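Acyl-coenzyme A oxidase 3 (Yarrowia lipolytica, PDB 5YS9) catalyses the FAD-dependent oxidation of acyl-CoA thioesters to trans-2-enoyl-CoA in peroxisomal beta-oxidation, passing the electrons to oxygen to give hydrogen peroxide. Local coordinates at residues R354-M365 with T418-A429. Residues are numbered along the deposited sequence; the frame is centred on the assembly and turned at random.
Sequences RLLPLLAFTYAM and TCANIIDQCRQA. With FAD (flavin-adenine dinucleotide), chain D.
The ribose hydroxyl O3B of FAD is gripped from both helices: Arg354 NH1 donates to it over 2.6 Å, and O3B in turn donates to the backbone Gln428 O at 2.8 Å. The two helices, 349-385 and 391-428, are neighbours in the alpha-helical C-alpha1 domain of the acyl-CoA oxidase fold; locally they run nearly antiparallel, 150° between directions, with axes 10.4 Å apart. The side chain of Arg354 bends at chi2 and chi3 to bring its guanidinium past the end of the segment 418-429, where Gln428 C lies at its edge and NH2 comes within 3.6 Å of Ala429 N without a hydrogen bond. The amide of Gln425 stands almost perpendicular to that guanidinium. Gln428 spends its own OE1 on Trp417 of the second subunit, so the subunit interface reaches this end of the contact; Ser169 and Asp457 of that subunit also bind the cofactor.

Away from FAD the interface turns apolar. Leu355 points CD2 at Ala429 CB, 3.7 Å away, while its side chain also packs on Leu325 of helix 300-330. Leu358 and Ile422 lie alongside, pointing opposite ways, with Leu358 CB against Ile422 CG1, and Leu358 CD1 rests on Gln425 CB, the side chains roughly perpendicular. At the far end, Thr418 has CG2 anti to its backbone N (OG1 at chi1 -69°, bonded to Phe414 O), placing the methyl over the Phe361 ring. There Thr418 CG2 makes a CH-pi contact, 3.5 Å from the ring centroid and 5° off the normal, while Met365 CE packs tightly, 3.2 Å from Thr418 CG2.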
loop_
_atom_site.group_PDB
_atom_site.type_symbol
_atom_site.label_atom_id
_atom_site.label_comp_id
_atom_site.label_asym_id
_atom_site.label_seq_id
_atom_site.Cartn_x
_atom_site.Cartn_y
_atom_site.Cartn_z
ATOM N N ARG A 354 14.193 8.460 4.370
ATOM C CA ARG A 354 12.887 8.063 3.879
ATOM C C ARG A 354 12.593 8.532 2.467
ATOM O O ARG A 354 12.017 7.800 1.697
ATOM C CB ARG A 354 11.792 8.581 4.794
ATOM C CG ARG A 354 11.831 8.041 6.199
ATOM C CD ARG A 354 10.448 7.610 6.624
ATOM N NE ARG A 354 9.857 8.549 7.552
ATOM C CZ ARG A 354 8.589 8.916 7.540
ATOM N NH1 ARG A 354 8.161 9.777 8.429
ATOM N NH2 ARG A 354 7.762 8.417 6.651
ATOM N N LEU A 355 12.947 9.765 2.142
ATOM C CA LEU A 355 12.536 10.342 0.878
ATOM C C LEU A 355 13.595 10.509 -0.188
ATOM O O LEU A 355 13.324 10.340 -1.356
ATOM C CB LEU A 355 11.863 11.688 1.112
ATOM C CG LEU A 355 10.635 11.746 2.008
ATOM C CD1 LEU A 355 10.156 13.175 2.113
ATOM C CD2 LEU A 355 9.539 10.843 1.487
ATOM N N LEU A 356 14.805 10.863 0.198
ATOM C CA LEU A 356 15.807 11.217 -0.838
ATOM C C LEU A 356 16.236 10.039 -1.751
ATOM O O LEU A 356 16.448 10.254 -2.942
ATOM C CB LEU A 356 17.003 11.931 -0.236
ATOM C CG LEU A 356 16.649 13.256 0.437
ATOM C CD1 LEU A 356 17.911 13.886 1.018
ATOM C CD2 LEU A 356 15.942 14.257 -0.465
ATOM N N PRO A 357 16.312 8.800 -1.202
ATOM C CA PRO A 357 16.604 7.628 -2.033
ATOM C C PRO A 357 15.514 7.368 -3.065
ATOM O O PRO A 357 15.809 6.954 -4.197
ATOM C CB PRO A 357 16.685 6.489 -1.026
ATOM C CG PRO A 357 17.098 7.140 0.238
ATOM C CD PRO A 357 16.382 8.464 0.232
ATOM N N LEU A 358 14.277 7.688 -2.684
ATOM C CA LEU A 358 13.137 7.465 -3.531
ATOM C C LEU A 358 13.103 8.524 -4.617
ATOM O O LEU A 358 12.686 8.241 -5.728
ATOM C CB LEU A 358 11.849 7.437 -2.701
ATOM C CG LEU A 358 11.835 6.393 -1.544
ATOM C CD1 LEU A 358 10.565 6.392 -0.716
ATOM C CD2 LEU A 358 12.027 5.014 -2.111
ATOM N N LEU A 359 13.535 9.738 -4.288
ATOM C CA LEU A 359 13.781 10.778 -5.284
ATOM C C LEU A 359 14.849 10.276 -6.242
ATOM O O LEU A 359 14.727 10.452 -7.420
ATOM C CB LEU A 359 14.216 12.109 -4.631
ATOM C CG LEU A 359 14.733 13.179 -5.609
ATOM C CD1 LEU A 359 13.579 13.768 -6.399
ATOM C CD2 LEU A 359 15.589 14.293 -4.971
ATOM N N ALA A 360 15.891 9.665 -5.722
ATOM C CA ALA A 360 16.907 9.078 -6.562
ATOM C C ALA A 360 16.332 7.937 -7.387
ATOM O O ALA A 360 16.609 7.819 -8.558
ATOM C CB ALA A 360 18.066 8.610 -5.716
ATOM N N PHE A 361 15.495 7.127 -6.765
ATOM C CA PHE A 361 14.875 5.999 -7.421
ATOM C C PHE A 361 14.000 6.443 -8.575
ATOM O O PHE A 361 13.972 5.805 -9.601
ATOM C CB PHE A 361 14.029 5.236 -6.411
ATOM C CG PHE A 361 14.002 3.763 -6.627
ATOM C CD1 PHE A 361 13.813 3.237 -7.876
ATOM C CD2 PHE A 361 14.147 2.906 -5.567
ATOM C CE1 PHE A 361 13.780 1.887 -8.068
ATOM C CE2 PHE A 361 14.108 1.555 -5.746
ATOM C CZ PHE A 361 13.933 1.044 -6.997
ATOM N N THR A 362 13.255 7.519 -8.396
ATOM C CA THR A 362 12.394 7.993 -9.466
ATOM C C THR A 362 13.156 8.468 -10.694
ATOM O O THR A 362 12.768 8.165 -11.791
ATOM C CB THR A 362 11.228 8.910 -9.001
ATOM O OG1 THR A 362 11.125 10.058 -9.838
ATOM C CG2 THR A 362 11.373 9.312 -7.572
ATOM N N TYR A 363 14.270 9.153 -10.499
ATOM C CA TYR A 363 15.117 9.561 -11.610
ATOM C C TYR A 363 15.635 8.332 -12.325
ATOM O O TYR A 363 15.699 8.296 -13.539
ATOM C CB TYR A 363 16.321 10.345 -11.106
ATOM C CG TYR A 363 16.166 11.842 -11.051
ATOM C CD1 TYR A 363 15.191 12.430 -10.266
ATOM C CD2 TYR A 363 17.014 12.670 -11.762
ATOM C CE1 TYR A 363 15.056 13.795 -10.207
ATOM C CE2 TYR A 363 16.883 14.034 -11.701
ATOM C CZ TYR A 363 15.904 14.589 -10.924
ATOM O OH TYR A 363 15.776 15.946 -10.865
ATOM N N ALA A 364 16.013 7.333 -11.541
ATOM C CA ALA A 364 16.546 6.077 -12.030
ATOM C C ALA A 364 15.545 5.307 -12.872
ATOM O O ALA A 364 15.901 4.686 -13.859
ATOM C CB ALA A 364 17.022 5.225 -10.872
ATOM N N MET A 365 14.292 5.325 -12.459
ATOM C CA MET A 365 13.248 4.718 -13.246
ATOM C C MET A 365 13.253 5.328 -14.642
ATOM O O MET A 365 13.308 4.607 -15.625
ATOM C CB MET A 365 11.890 4.890 -12.612
ATOM C CG MET A 365 11.567 3.908 -11.493
ATOM S SD MET A 365 10.229 4.591 -10.497
ATOM C CE MET A 365 9.882 3.116 -9.642
ATOM N N THR A 418 7.738 -0.358 -7.064
ATOM C CA THR A 418 8.419 0.755 -6.476
ATOM C C THR A 418 7.562 2.031 -6.508
ATOM O O THR A 418 7.501 2.726 -5.501
ATOM C CB THR A 418 9.793 0.977 -7.128
ATOM O OG1 THR A 418 10.645 -0.116 -6.768
ATOM C CG2 THR A 418 10.436 2.250 -6.587
ATOM N N CYS A 419 6.884 2.301 -7.634
ATOM C CA CYS A 419 5.996 3.431 -7.725
ATOM C C CYS A 419 4.908 3.355 -6.632
ATOM O O CYS A 419 4.603 4.357 -5.990
ATOM C CB CYS A 419 5.381 3.594 -9.150
ATOM S SG CYS A 419 4.172 4.969 -9.294
ATOM N N ALA A 420 4.348 2.165 -6.430
ATOM C CA ALA A 420 3.389 1.938 -5.357
ATOM C C ALA A 420 4.002 2.276 -4.023
ATOM O O ALA A 420 3.399 2.973 -3.235
ATOM C CB ALA A 420 2.843 0.504 -5.379
ATOM N N ASN A 421 5.215 1.807 -3.772
ATOM C CA ASN A 421 5.817 2.027 -2.461
ATOM C C ASN A 421 6.056 3.517 -2.203
ATOM O O ASN A 421 6.019 3.951 -1.059
ATOM C CB ASN A 421 7.141 1.263 -2.336
ATOM C CG ASN A 421 6.969 -0.232 -2.464
ATOM O OD1 ASN A 421 5.910 -0.768 -2.144
ATOM N ND2 ASN A 421 8.017 -0.917 -2.933
ATOM N N ILE A 422 6.372 4.261 -3.266
ATOM C CA ILE A 422 6.717 5.672 -3.171
ATOM C C ILE A 422 5.467 6.485 -2.851
ATOM O O ILE A 422 5.472 7.362 -1.971
ATOM C CB ILE A 422 7.354 6.206 -4.486
ATOM C CG1 ILE A 422 8.781 5.652 -4.670
ATOM C CG2 ILE A 422 7.375 7.747 -4.491
ATOM C CD1 ILE A 422 9.422 6.024 -6.000
ATOM N N ILE A 423 4.403 6.200 -3.587
ATOM C CA ILE A 423 3.109 6.803 -3.287
ATOM C C ILE A 423 2.809 6.560 -1.797
ATOM O O ILE A 423 2.516 7.518 -1.059
ATOM C CB ILE A 423 1.970 6.255 -4.163
ATOM C CG1 ILE A 423 2.180 6.608 -5.653
ATOM C CG2 ILE A 423 0.628 6.843 -3.731
ATOM C CD1 ILE A 423 1.377 5.730 -6.615
ATOM N N ASP A 424 2.954 5.309 -1.358
ATOM C CA ASP A 424 2.616 4.951 -0.010
ATOM C C ASP A 424 3.515 5.623 1.009
ATOM O O ASP A 424 3.030 6.150 1.989
ATOM C CB ASP A 424 2.675 3.442 0.198
ATOM C CG ASP A 424 1.998 3.033 1.482
ATOM O OD1 ASP A 424 0.777 3.126 1.521
ATOM O OD2 ASP A 424 2.664 2.667 2.454
ATOM N N GLN A 425 4.820 5.574 0.778
ATOM C CA GLN A 425 5.826 6.222 1.644
ATOM C C GLN A 425 5.704 7.729 1.691
ATOM O O GLN A 425 5.805 8.300 2.755
ATOM C CB GLN A 425 7.242 5.891 1.159
ATOM C CG GLN A 425 7.722 4.510 1.566
ATOM C CD GLN A 425 8.076 4.435 3.029
ATOM O OE1 GLN A 425 7.894 3.401 3.644
ATOM N NE2 GLN A 425 8.600 5.539 3.599
ATOM N N CYS A 426 5.476 8.344 0.549
ATOM C CA CYS A 426 5.327 9.776 0.487
ATOM C C CYS A 426 4.122 10.191 1.293
ATOM O O CYS A 426 4.126 11.231 1.921
ATOM C CB CYS A 426 5.248 10.269 -0.949
ATOM S SG CYS A 426 6.851 10.354 -1.750
ATOM N N ARG A 427 3.083 9.375 1.273
ATOM C CA ARG A 427 1.919 9.679 2.064
ATOM C C ARG A 427 2.236 9.663 3.546
ATOM O O ARG A 427 1.843 10.554 4.268
ATOM C CB ARG A 427 0.780 8.713 1.749
ATOM C CG ARG A 427 -0.334 8.694 2.781
ATOM C CD ARG A 427 -1.364 7.625 2.511
ATOM N NE ARG A 427 -0.915 6.268 2.778
ATOM C CZ ARG A 427 -0.540 5.809 3.958
ATOM N NH1 ARG A 427 -0.157 4.564 4.087
ATOM N NH2 ARG A 427 -0.547 6.584 5.009
ATOM N N GLN A 428 2.968 8.661 3.989
ATOM C CA GLN A 428 3.288 8.548 5.395
ATOM C C GLN A 428 4.151 9.705 5.835
ATOM O O GLN A 428 3.987 10.241 6.909
ATOM C CB GLN A 428 3.956 7.220 5.688
ATOM C CG GLN A 428 2.964 6.113 5.943
ATOM C CD GLN A 428 3.590 4.750 5.900
ATOM O OE1 GLN A 428 3.900 4.170 6.923
ATOM N NE2 GLN A 428 3.777 4.235 4.717
ATOM N N ALA A 429 5.072 10.082 4.968
ATOM C CA ALA A 429 5.957 11.230 5.187
ATOM C C ALA A 429 5.254 12.576 5.387
ATOM O O ALA A 429 5.882 13.505 5.854
ATOM C CB ALA A 429 6.980 11.353 4.065
HETATM P PA FAD D . 3.878 15.158 12.111
HETATM O O1A FAD D . 3.911 14.863 13.562
HETATM O O2A FAD D . 4.321 16.471 11.593
HETATM O O5B FAD D . 4.720 14.112 11.287
HETATM C C5B FAD D . 4.683 14.243 9.874
HETATM C C4B FAD D . 5.803 13.425 9.289
HETATM O O4B FAD D . 7.038 13.933 9.773
HETATM C C3B FAD D . 5.670 12.011 9.793
HETATM O O3B FAD D . 5.898 11.097 8.738
HETATM C C2B FAD D . 6.778 11.854 10.788
HETATM O O2B FAD D . 7.288 10.527 10.735
HETATM C C1B FAD D . 7.791 12.893 10.365
HETATM N N9A FAD D . 8.404 13.348 11.613
HETATM C C8A FAD D . 7.829 14.143 12.520
HETATM N N7A FAD D . 8.658 14.335 13.561
HETATM C C5A FAD D . 9.779 13.644 13.332
HETATM C C6A FAD D . 11.054 13.409 14.033
HETATM N N6A FAD D . 11.319 13.970 15.226
HETATM N N1A FAD D . 11.948 12.615 13.434
HETATM C C2A FAD D . 11.704 12.051 12.248
HETATM N N3A FAD D . 10.576 12.214 11.555
HETATM C C4A FAD D . 9.598 12.986 12.044
HETATM N N1 FAD D . -6.403 13.949 16.295
HETATM C C2 FAD D . -7.223 14.215 17.320
HETATM O O2 FAD D . -6.792 14.884 18.251
HETATM N N3 FAD D . -8.472 13.777 17.386
HETATM C C4 FAD D . -9.002 13.047 16.430
HETATM O O4 FAD D . -10.158 12.664 16.520
HETATM C C4X FAD D . -8.181 12.707 15.265
HETATM N N5 FAD D . -8.660 11.968 14.264
HETATM C C5X FAD D . -7.894 11.684 13.208
HETATM C C6 FAD D . -8.436 10.937 12.185
HETATM C C7 FAD D . -7.671 10.633 11.088
HETATM C C7M FAD D . -8.257 9.810 9.986
HETATM C C8 FAD D . -6.279 11.117 11.012
HETATM C C8M FAD D . -5.437 10.791 9.822
HETATM C C9 FAD D . -5.737 11.860 12.035
HETATM C C9A FAD D . -6.500 12.171 13.135
HETATM N N10 FAD D . -5.966 12.931 14.187
HETATM C C10 FAD D . -6.807 13.218 15.255
HETATM C "C1'" FAD D . -4.599 13.455 14.171
HETATM C "C2'" FAD D . -3.498 12.395 14.231
HETATM O "O2'" FAD D . -3.302 11.964 15.572
HETATM C "C3'" FAD D . -2.191 12.947 13.659
HETATM O "O3'" FAD D . -2.268 12.856 12.252
HETATM C "C4'" FAD D . -0.931 12.210 14.085
HETATM O "O4'" FAD D . -1.054 11.854 15.453
HETATM C "C5'" FAD D . 0.315 13.077 13.990
HETATM O "O5'" FAD D . 0.840 13.242 12.683
HETATM P P FAD D . 1.065 14.707 12.099
HETATM O O1P FAD D . 0.144 14.934 10.962
HETATM O O2P FAD D . 1.041 15.652 13.233
HETATM O O3P FAD D . 2.504 14.710 11.435
#